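Side-chain contacts in sucrose 6(F)-phosphate phosphorylase (Thermoanaerobacterium thermosaccharolyticum DSM 571, PDB 6S9V), which is a phosphorylase of the alpha-amylase family, built on a closed eight-stranded parallel beta/alpha barrel with a five-stranded antiparallel sheet near its C-terminus: residues E289-Y292 with H293-N297; T278-Y281 with T282-K286; P316-D319 with G320-D323. All blocks are in the same frame, centred on the assembly; numbering follows the deposited sequence.

Contact 1 of 3, residues E289-Y292 with H293-N297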
loop_
_atom_site.group_PDB
_atom_site.type_symbol
_atom_site.label_atom_id
_atom_site.label_comp_id
_atom_site.label_asym_id
_atom_site.label_seq_id
_atom_site.Cartn_x
_atom_site.Cartn_y
_atom_site.Cartn_z
ATOM N N GLU A 289 20.547 1.974 14.985
ATOM C CA GLU A 289 21.567 1.468 14.066
ATOM C C GLU A 289 20.954 0.983 12.758
ATOM O O GLU A 289 21.455 1.302 11.670
ATOM C CB GLU A 289 22.359 0.338 14.731
ATOM C CG GLU A 289 23.281 0.803 15.844
ATOM C CD GLU A 289 24.407 -0.180 16.159
ATOM O OE1 GLU A 289 24.933 -0.829 15.229
ATOM O OE2 GLU A 289 24.767 -0.298 17.349
ATOM N N MET A 290 19.880 0.205 12.839
ATOM C CA MET A 290 19.220 -0.271 11.628
ATOM C C MET A 290 18.610 0.884 10.845
ATOM O O MET A 290 18.717 0.935 9.614
ATOM C CB MET A 290 18.141 -1.284 11.992
ATOM C CG MET A 290 17.496 -1.967 10.807
ATOM S SD MET A 290 16.175 -3.085 11.305
ATOM C CE MET A 290 15.626 -3.680 9.701
ATOM N N LEU A 291 17.959 1.815 11.542
ATOM C CA LEU A 291 17.357 2.967 10.880
ATOM C C LEU A 291 18.413 3.805 10.178
ATOM O O LEU A 291 18.238 4.213 9.023
ATOM C CB LEU A 291 16.596 3.809 11.902
ATOM C CG LEU A 291 16.032 5.144 11.405
ATOM C CD1 LEU A 291 14.947 4.918 10.365
ATOM C CD2 LEU A 291 15.502 5.952 12.593
ATOM N N TYR A 292 19.516 4.092 10.872
ATOM C CA TYR A 292 20.563 4.902 10.267
ATOM C C TYR A 292 21.172 4.197 9.064
ATOM O O TYR A 292 21.444 4.833 8.039
ATOM C CB TYR A 292 21.618 5.249 11.310
ATOM C CG TYR A 292 21.366 6.606 11.939
ATOM C CD1 TYR A 292 20.099 6.950 12.400
ATOM C CD2 TYR A 292 22.383 7.543 12.053
ATOM C CE1 TYR A 292 19.850 8.188 12.969
ATOM C CE2 TYR A 292 22.151 8.783 12.626
ATOM C CZ TYR A 292 20.879 9.101 13.075
ATOM O OH TYR A 292 20.639 10.332 13.636
ATOM N N HIS A 293 21.393 2.884 9.162
ATOM C CA HIS A 293 21.912 2.156 8.011
ATOM C C HIS A 293 20.953 2.236 6.832
ATOM O O HIS A 293 21.383 2.369 5.680
ATOM C CB HIS A 293 22.167 0.691 8.365
ATOM C CG HIS A 293 22.808 -0.086 7.259
ATOM N ND1 HIS A 293 24.094 0.160 6.826
ATOM C CD2 HIS A 293 22.336 -1.087 6.481
ATOM C CE1 HIS A 293 24.391 -0.667 5.840
ATOM N NE2 HIS A 293 23.340 -1.432 5.609
ATOM N N TYR A 294 19.646 2.171 7.103
ATOM C CA TYR A 294 18.654 2.217 6.032
ATOM C C TYR A 294 18.561 3.612 5.416
ATOM O O TYR A 294 18.511 3.759 4.187
ATOM C CB TYR A 294 17.290 1.758 6.566
ATOM C CG TYR A 294 16.209 1.735 5.509
ATOM C CD1 TYR A 294 16.451 1.155 4.270
ATOM C CD2 TYR A 294 14.951 2.278 5.746
ATOM C CE1 TYR A 294 15.484 1.125 3.295
ATOM C CE2 TYR A 294 13.963 2.248 4.769
ATOM C CZ TYR A 294 14.244 1.670 3.544
ATOM O OH TYR A 294 13.298 1.631 2.550
ATOM N N LEU A 295 18.525 4.651 6.257
ATOM C CA LEU A 295 18.401 6.012 5.752
ATOM C C LEU A 295 19.560 6.383 4.836
ATOM O O LEU A 295 19.372 7.154 3.888
ATOM C CB LEU A 295 18.315 6.999 6.911
ATOM C CG LEU A 295 17.033 6.950 7.735
ATOM C CD1 LEU A 295 17.112 7.960 8.880
ATOM C CD2 LEU A 295 15.821 7.229 6.873
ATOM N N LYS A 296 20.749 5.838 5.098
ATOM C CA LYS A 296 21.941 6.121 4.309
ATOM C C LYS A 296 22.014 5.301 3.028
ATOM O O LYS A 296 22.846 5.600 2.170
ATOM C CB LYS A 296 23.196 5.845 5.150
ATOM C CG LYS A 296 23.368 6.764 6.359
ATOM C CD LYS A 296 24.573 6.361 7.224
ATOM C CE LYS A 296 24.718 7.268 8.449
ATOM N NZ LYS A 296 25.891 6.899 9.304
ATOM N N ASN A 297 21.153 4.292 2.870
ATOM C CA ASN A 297 21.242 3.352 1.761
ATOM C C ASN A 297 19.838 2.993 1.272
ATOM O O ASN A 297 19.391 1.851 1.347
ATOM C CB ASN A 297 21.983 2.080 2.173
ATOM C CG ASN A 297 23.410 2.341 2.594
ATOM O OD1 ASN A 297 24.302 2.445 1.756
ATOM N ND2 ASN A 297 23.635 2.452 3.900
#
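In this stretch of alpha helix the N-H groups of H293 to K296 bond to the carbonyls of E289 to Y292, four residues earlier: H293 N donates to E289 O, Y294 N to M290 O, K296 N to Y292 O, and L295 N to L291 O at 2.8 Å with an N-H...O angle of 166°. The side chains follow the same i, i+4 spacing. L291 and L295 cross obliquely, with L291 CD1 resting 3.9 Å from L295 CG. The leucines use different torsions to meet: L291 places CG anti to its own N, while L295 sets CG beside the backbone N (chi1 -69°) and thereby brings it to 3.3 Å from L291 O. One residue along, K296 runs out as an extended chain past Y292. Its CG lies 3.2 Å from Y292 O, and its CE comes obliquely to the tyrosine ring, 4.3 Å from Y292 CD2. Beyond the last of these bonds the chain turns off at N297, whose N binds Y294 O. Its side chain reaches back so that ND2 donates to H293 O at 2.9 Å, almost straight (173°) and in the plane of both the amide and the carbonyl. The same ND2 stands 3.6 Å above one face of the H293 ring, displaced toward its rim. The ends of the tyrosines are tied to other parts of the fold: Y292 OH bonds to E457 O and R465 N, and Y294 OH to D272 OD1. Within the fold, M290 and L291 of helix 289-295 pack on helix 275-285, L291 also meets I464, and Y292 and L295 pack on strands 453-456 and 463-470 of the antiparallel sheet.

Contact 2 of 3, residues T278-Y281 with T282-K286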
loop_
_atom_site.group_PDB
_atom_site.type_symbol
_atom_site.label_atom_id
_atom_site.label_comp_id
_atom_site.label_asym_id
_atom_site.label_seq_id
_atom_site.Cartn_x
_atom_site.Cartn_y
_atom_site.Cartn_z
ATOM N N THR A 278 11.435 -1.416 10.369
ATOM C CA THR A 278 12.641 -0.763 10.869
ATOM C C THR A 278 12.319 0.200 12.005
ATOM O O THR A 278 13.047 0.260 13.004
ATOM C CB THR A 278 13.346 -0.038 9.714
ATOM O OG1 THR A 278 13.766 -1.004 8.744
ATOM C CG2 THR A 278 14.560 0.737 10.210
ATOM N N VAL A 279 11.224 0.950 11.883
ATOM C CA VAL A 279 10.850 1.875 12.944
ATOM C C VAL A 279 10.401 1.117 14.187
ATOM O O VAL A 279 10.744 1.491 15.315
ATOM C CB VAL A 279 9.779 2.857 12.441
ATOM C CG1 VAL A 279 9.166 3.625 13.604
ATOM C CG2 VAL A 279 10.400 3.835 11.432
ATOM N N LEU A 280 9.655 0.023 14.009
ATOM C CA LEU A 280 9.267 -0.791 15.164
ATOM C C LEU A 280 10.495 -1.274 15.923
ATOM O O LEU A 280 10.565 -1.179 17.156
ATOM C CB LEU A 280 8.435 -1.993 14.719
ATOM C CG LEU A 280 6.912 -1.915 14.740
ATOM C CD1 LEU A 280 6.369 -3.264 14.288
ATOM C CD2 LEU A 280 6.369 -1.544 16.115
ATOM N N TYR A 281 11.460 -1.846 15.197
ATOM C CA TYR A 281 12.681 -2.333 15.828
ATOM C C TYR A 281 13.428 -1.206 16.524
ATOM O O TYR A 281 13.938 -1.381 17.641
ATOM C CB TYR A 281 13.569 -3.005 14.778
ATOM C CG TYR A 281 14.916 -3.432 15.308
ATOM C CD1 TYR A 281 15.993 -2.549 15.328
ATOM C CD2 TYR A 281 15.112 -4.712 15.799
ATOM C CE1 TYR A 281 17.229 -2.934 15.827
ATOM C CE2 TYR A 281 16.350 -5.111 16.294
ATOM C CZ TYR A 281 17.399 -4.217 16.308
ATOM O OH TYR A 281 18.619 -4.617 16.807
ATOM N N THR A 282 13.512 -0.044 15.871
ATOM C CA THR A 282 14.208 1.102 16.440
ATOM C C THR A 282 13.651 1.459 17.812
ATOM O O THR A 282 14.406 1.689 18.767
ATOM C CB THR A 282 14.071 2.304 15.496
ATOM O OG1 THR A 282 14.658 2.002 14.219
ATOM C CG2 THR A 282 14.720 3.520 16.091
ATOM N N LEU A 283 12.325 1.529 17.919
ATOM C CA LEU A 283 11.677 1.974 19.146
ATOM C C LEU A 283 11.648 0.878 20.201
ATOM O O LEU A 283 11.856 1.158 21.390
ATOM C CB LEU A 283 10.267 2.459 18.823
ATOM C CG LEU A 283 10.257 3.627 17.837
ATOM C CD1 LEU A 283 8.860 3.864 17.292
ATOM C CD2 LEU A 283 10.786 4.882 18.507
ATOM N N ILE A 284 11.411 -0.371 19.798
ATOM C CA ILE A 284 11.376 -1.464 20.768
ATOM C C ILE A 284 12.747 -1.666 21.405
ATOM O O ILE A 284 12.856 -1.915 22.612
ATOM C CB ILE A 284 10.874 -2.761 20.103
ATOM C CG1 ILE A 284 9.369 -2.674 19.840
ATOM C CG2 ILE A 284 11.214 -3.976 20.975
ATOM C CD1 ILE A 284 8.833 -3.782 18.954
ATOM N N ASN A 285 13.813 -1.565 20.610
ATOM C CA ASN A 285 15.165 -1.851 21.076
ATOM C C ASN A 285 15.973 -0.608 21.429
ATOM O O ASN A 285 17.113 -0.737 21.881
ATOM C CB ASN A 285 15.904 -2.667 20.012
ATOM C CG ASN A 285 15.260 -4.011 19.769
ATOM O OD1 ASN A 285 14.884 -4.344 18.648
ATOM N ND2 ASN A 285 15.135 -4.795 20.822
ATOM N N LYS A 286 15.409 0.581 21.258
ATOM C CA LYS A 286 16.077 1.826 21.625
ATOM C C LYS A 286 17.443 1.928 20.957
ATOM O O LYS A 286 18.443 2.291 21.585
ATOM C CB LYS A 286 16.217 1.954 23.140
ATOM C CG LYS A 286 14.907 1.944 23.883
ATOM C CD LYS A 286 15.133 2.173 25.367
ATOM C CE LYS A 286 13.837 2.039 26.153
ATOM N NZ LYS A 286 12.833 3.081 25.786
#
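T278 O accepts two bonds from T282, one from the hydroxyl OG1 at 2.7 Å and one from the backbone N at 2.9 Å. The two donors arrive from opposite faces of the carbonyl plane; OG1 stands 36° out of it and is therefore not aligned with a lone pair. The torsion of T282 makes this possible, since chi1 of -61° sets OG1 beside its own N, facing back along the helix, and turns CG2 anti to that N. The hydroxyl of this buried threonine is in this way satisfied within its own helix. On other sides of the helix lie the apolar i, i+4 pairs. V279 and L283 run side by side in the same direction, with V279 CG1 3.7 Å from L283 CD1, and L283 CG is 3.3 Å from V279 O. L280 and I284 meet more loosely, 4.4 Å between L280 CD2 and I284 CD1. At the next pair N285 lies near one face of the Y281 ring, offset toward its rim, but its amide is doubtfully placed and no finer detail can be drawn. These pairs belong to helix 275-285, which follows strand 269-271 of the barrel, a beta-alpha step of the TIM-barrel fold. The next shell comes from three helices. V279 and L280 meet Y364 of helix 364-367, L280, Y281 and I284 pack on helix 324-336, and T278 and T282 touch L291 of helix 289-295. T278 OG1 bonds to I274 O just before the helix. After N285, K286 takes a positive phi (55°) and leaves the helix, while its NZ bonds to L481 O and K482 O near the antiparallel sheet.

Contact 3 of 3, residues P316-D319 with G320-D323; sequences PDLD and GLID
L318 O is held by two backbone N-H groups three and four residues on: L321 N donates at 2.9 Å, and I322 N adds a weak bond at 3.4 Å. The L321 donor stands above the carbonyl plane, 39° out of it. Between donor and acceptor, an extended D319 followed by G320 with positive phi gives the backbone of a type II beta turn, with glycine at the corner where phi is positive. Side chains close over the same bend. I322 holds CG1 in the crowded position between its N and carbonyl carbon (chi1 61°), which lets CD1 fold back until it lies 3.7 Å from L318 CB, the two chains meeting at a slant. L321 meets the CD1 branch of L318 more distantly, L318 CD1 and L321 CD1 being 4.3 Å apart. A type I turn from P316 to D319, closed by D319 N on P316 O at 2.9 Å, precedes the type II turn and overlaps it at L318 and D319. Such consecutive turns form part of the connection that carries a beta/alpha barrel from strand 302-304 to helix 324-336. D317 OD2 bonds outward to H254 ND1, whereas D319 OD1 makes a salt bridge to K315 NZ within the connection itself. L318 and L321 both rest on I274, just before helix 275-285. At the far end D323 occupies the N-cap of helix 324-336, its OD1 accepting from K326 N.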
loop_
_atom_site.group_PDB
_atom_site.type_symbol
_atom_site.label_atom_id
_atom_site.label_comp_id
_atom_site.label_asym_id
_atom_site.label_seq_id
_atom_site.Cartn_x
_atom_site.Cartn_y
_atom_site.Cartn_z
ATOM N N PRO A 316 9.067 -11.253 2.150
ATOM C CA PRO A 316 10.485 -11.164 1.779
ATOM C C PRO A 316 11.090 -9.768 1.914
ATOM O O PRO A 316 12.282 -9.604 1.632
ATOM C CB PRO A 316 10.472 -11.590 0.306
ATOM C CG PRO A 316 9.162 -11.026 -0.194
ATOM C CD PRO A 316 8.187 -11.206 0.962
ATOM N N ASP A 317 10.287 -8.790 2.347
ATOM C CA ASP A 317 10.680 -7.384 2.242
ATOM C C ASP A 317 11.973 -7.086 2.995
ATOM O O ASP A 317 12.764 -6.223 2.577
ATOM C CB ASP A 317 9.552 -6.494 2.759
ATOM C CG ASP A 317 8.231 -6.762 2.059
ATOM O OD1 ASP A 317 7.720 -7.895 2.181
ATOM O OD2 ASP A 317 7.722 -5.849 1.372
ATOM N N LEU A 318 12.180 -7.748 4.130
ATOM C CA LEU A 318 13.356 -7.548 4.964
ATOM C C LEU A 318 14.399 -8.651 4.790
ATOM O O LEU A 318 15.375 -8.687 5.551
ATOM C CB LEU A 318 12.941 -7.455 6.437
ATOM C CG LEU A 318 12.266 -6.176 6.942
ATOM C CD1 LEU A 318 13.288 -5.053 7.051
ATOM C CD2 LEU A 318 11.107 -5.718 6.102
ATOM N N ASP A 319 14.231 -9.533 3.799
ATOM C CA ASP A 319 15.202 -10.599 3.562
ATOM C C ASP A 319 16.593 -10.014 3.348
ATOM O O ASP A 319 16.769 -9.077 2.560
ATOM C CB ASP A 319 14.819 -11.430 2.337
ATOM C CG ASP A 319 13.675 -12.397 2.598
ATOM O OD1 ASP A 319 13.169 -12.465 3.735
ATOM O OD2 ASP A 319 13.281 -13.090 1.637
ATOM N N GLY A 320 17.581 -10.575 4.044
ATOM C CA GLY A 320 18.944 -10.114 3.930
ATOM C C GLY A 320 19.259 -8.857 4.706
ATOM O O GLY A 320 20.417 -8.417 4.693
ATOM N N LEU A 321 18.263 -8.251 5.361
ATOM C CA LEU A 321 18.455 -7.051 6.155
ATOM C C LEU A 321 18.337 -7.295 7.652
ATOM O O LEU A 321 18.849 -6.490 8.431
ATOM C CB LEU A 321 17.427 -5.977 5.766
ATOM C CG LEU A 321 17.371 -5.654 4.271
ATOM C CD1 LEU A 321 16.314 -4.593 4.020
ATOM C CD2 LEU A 321 18.719 -5.230 3.759
ATOM N N ILE A 322 17.691 -8.384 8.064
ATOM C CA ILE A 322 17.592 -8.747 9.469
ATOM C C ILE A 322 17.693 -10.260 9.545
ATOM O O ILE A 322 17.274 -10.972 8.627
ATOM C CB ILE A 322 16.263 -8.291 10.110
ATOM C CG1 ILE A 322 15.086 -8.954 9.393
ATOM C CG2 ILE A 322 16.142 -6.793 10.040
ATOM C CD1 ILE A 322 13.725 -8.521 9.877
ATOM N N ASP A 323 18.259 -10.752 10.638
ATOM C CA ASP A 323 18.323 -12.191 10.839
ATOM C C ASP A 323 17.034 -12.678 11.506
ATOM O O ASP A 323 16.199 -11.896 11.971
ATOM C CB ASP A 323 19.565 -12.578 11.642
ATOM C CG ASP A 323 19.550 -12.053 13.064
ATOM O OD1 ASP A 323 18.531 -11.482 13.501
ATOM O OD2 ASP A 323 20.582 -12.225 13.748
#

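In the fold
Along the chain the order is contact 2, contact 1, contact 3, all on one side of the chain's centre. Contacts 1 and 2 occupy successive helices, 289-295 and 275-285 respectively, and their centres are about 12 Å apart; the centre of contact 3 lies about 14 Å from that of contact 1 and about 15 Å from that of contact 2. M290 joins them: it packs on T278 and Y281 of contact 2 and on L318 and I322 of contact 3, whereas contacts 2 and 3 do not touch each other. Together they belong to the connections after barrel strands 269-271 and 302-304, where helix 289-295 packs against strands of the antiparallel sheet.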